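PTS system glucose-specific EIIA component (Mycoplasma capricolum, PDB 2GPR) carries phosphoryl groups from phospho-HPr to the EIIB domain in the glucose phosphotransferase system, which phosphorylates sugar as it crosses the membrane. Local coordinates at residues Lys62-Gly66 / Leu76-Gly80. Residue numbers count along the deposited sequence, not the author numbering.
Sequences KHAFG and LLHIG
Phe65 and Leu77 form a hydrogen-bonded antiparallel pair, with Phe65 N to Leu77 O at 2.7 Å and Leu77 N to Phe65 O at 3.1 Å, in the beta hairpin 64-68/74-78 at the heart of the antiparallel sheet of the glucose-type IIA fold. A third bond, Ile79 N to His63 O at 2.9 Å, ties the two segments together just beyond the strand ends. Extended strands 64-66 and 76-78 run at 172° with axes 4.7 Å apart; Ala64-His78 (CA-CA 4.3 Å) and Gly66-Leu76 (CA-CA 4.7 Å) are the flanking non-hydrogen-bonded pairs. Ala64 CA also makes a CA-H...O contact with Leu77 O at 3.3 Å.

The face bearing Ala64 and His78 probably holds the active site. By similarity to related enzymes, His78 is the residue phosphorylated by HPr, and His63 supports phospho-donor activity; both probably share a zinc ion with glycerol kinase. Lys62, with positive phi (58/24), leads into His63 (-101/-9, chi1 p), whose ring edge is directed at the face of His78 (chi1 t) in an offset edge-to-face pair, centroids 5.7 Å apart and planes at 82°. His78 ND1 donates a weak bond to Gly80 O (2.8 Å), leaving NE2 on the His63 side. Phe29 packs edge-to-face with His78.

On the other face, Phe65 (chi1 m) meets Leu77 (CD2-CD1 4.2 Å) and extends toward strand 106-110. At the edge of its ring, Phe65 CE2 lies 3.9 Å from Ile79 CD1.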
loop_
_atom_site.group_PDB
_atom_site.type_symbol
_atom_site.label_atom_id
_atom_site.label_comp_id
_atom_site.label_asym_id
_atom_site.label_seq_id
_atom_site.Cartn_x
_atom_site.Cartn_y
_atom_site.Cartn_z
ATOM N N LYS A 62 12.778 -4.441 -2.217
ATOM C CA LYS A 62 11.551 -5.012 -1.656
ATOM C C LYS A 62 10.739 -4.126 -0.717
ATOM O O LYS A 62 9.989 -4.627 0.117
ATOM C CB LYS A 62 11.949 -6.306 -0.949
ATOM C CG LYS A 62 12.705 -7.238 -1.890
ATOM C CD LYS A 62 13.458 -8.370 -1.204
ATOM C CE LYS A 62 14.908 -8.013 -0.809
ATOM N NZ LYS A 62 15.290 -8.500 0.557
ATOM N N HIS A 63 10.891 -2.826 -0.841
ATOM C CA HIS A 63 10.265 -1.893 0.089
ATOM C C HIS A 63 8.995 -1.246 -0.457
ATOM O O HIS A 63 8.321 -0.504 0.273
ATOM C CB HIS A 63 11.267 -0.776 0.460
ATOM C CG HIS A 63 11.573 0.037 -0.770
ATOM N ND1 HIS A 63 12.164 -0.537 -1.900
ATOM C CD2 HIS A 63 11.301 1.338 -1.074
ATOM C CE1 HIS A 63 12.262 0.418 -2.839
ATOM N NE2 HIS A 63 11.773 1.564 -2.369
ATOM N N ALA A 64 8.725 -1.466 -1.750
ATOM C CA ALA A 64 7.578 -0.842 -2.366
ATOM C C ALA A 64 6.935 -1.749 -3.431
ATOM O O ALA A 64 7.626 -2.401 -4.169
ATOM C CB ALA A 64 8.018 0.495 -2.900
ATOM N N PHE A 65 5.600 -1.838 -3.490
ATOM C CA PHE A 65 4.998 -2.728 -4.428
ATOM C C PHE A 65 3.968 -2.018 -5.237
ATOM O O PHE A 65 3.079 -1.462 -4.660
ATOM C CB PHE A 65 4.357 -3.887 -3.643
ATOM C CG PHE A 65 5.393 -4.673 -2.892
ATOM C CD1 PHE A 65 6.091 -5.692 -3.540
ATOM C CD2 PHE A 65 5.806 -4.318 -1.607
ATOM C CE1 PHE A 65 7.117 -6.403 -2.902
ATOM C CE2 PHE A 65 6.814 -5.032 -0.945
ATOM C CZ PHE A 65 7.469 -6.083 -1.588
ATOM N N GLY A 66 4.073 -2.082 -6.556
ATOM C CA GLY A 66 3.142 -1.450 -7.471
ATOM C C GLY A 66 2.207 -2.453 -8.155
ATOM O O GLY A 66 2.617 -3.434 -8.796
ATOM N N LEU A 76 0.099 2.243 -5.335
ATOM C CA LEU A 76 1.375 1.943 -4.725
ATOM C C LEU A 76 1.329 1.731 -3.184
ATOM O O LEU A 76 0.795 2.543 -2.418
ATOM C CB LEU A 76 2.420 2.992 -5.170
ATOM C CG LEU A 76 3.809 2.852 -4.576
ATOM C CD1 LEU A 76 4.708 2.100 -5.538
ATOM C CD2 LEU A 76 4.381 4.252 -4.403
ATOM N N LEU A 77 1.889 0.604 -2.746
ATOM C CA LEU A 77 2.110 0.237 -1.356
ATOM C C LEU A 77 3.605 0.489 -1.113
ATOM O O LEU A 77 4.456 -0.025 -1.832
ATOM C CB LEU A 77 1.834 -1.275 -1.123
ATOM C CG LEU A 77 1.650 -1.776 0.315
ATOM C CD1 LEU A 77 2.393 -3.083 0.525
ATOM C CD2 LEU A 77 1.873 -0.760 1.447
ATOM N N HIS A 78 3.919 1.300 -0.122
ATOM C CA HIS A 78 5.246 1.666 0.161
ATOM C C HIS A 78 5.505 1.539 1.615
ATOM O O HIS A 78 4.967 2.325 2.369
ATOM C CB HIS A 78 5.372 3.095 -0.267
ATOM C CG HIS A 78 6.743 3.637 -0.094
ATOM N ND1 HIS A 78 7.279 3.815 1.178
ATOM C CD2 HIS A 78 7.634 4.108 -1.020
ATOM C CE1 HIS A 78 8.458 4.382 1.004
ATOM N NE2 HIS A 78 8.715 4.552 -0.296
ATOM N N ILE A 79 6.248 0.485 2.021
ATOM C CA ILE A 79 6.476 0.260 3.407
ATOM C C ILE A 79 7.375 1.290 4.009
ATOM O O ILE A 79 8.487 1.477 3.539
ATOM C CB ILE A 79 6.953 -1.131 3.746
ATOM C CG1 ILE A 79 5.911 -2.136 3.289
ATOM C CG2 ILE A 79 7.160 -1.235 5.282
ATOM C CD1 ILE A 79 6.028 -2.475 1.827
ATOM N N GLY A 80 6.890 1.935 5.099
ATOM C CA GLY A 80 7.634 2.961 5.836
ATOM C C GLY A 80 8.104 4.127 4.959
ATOM O O GLY A 80 7.537 4.453 3.935
#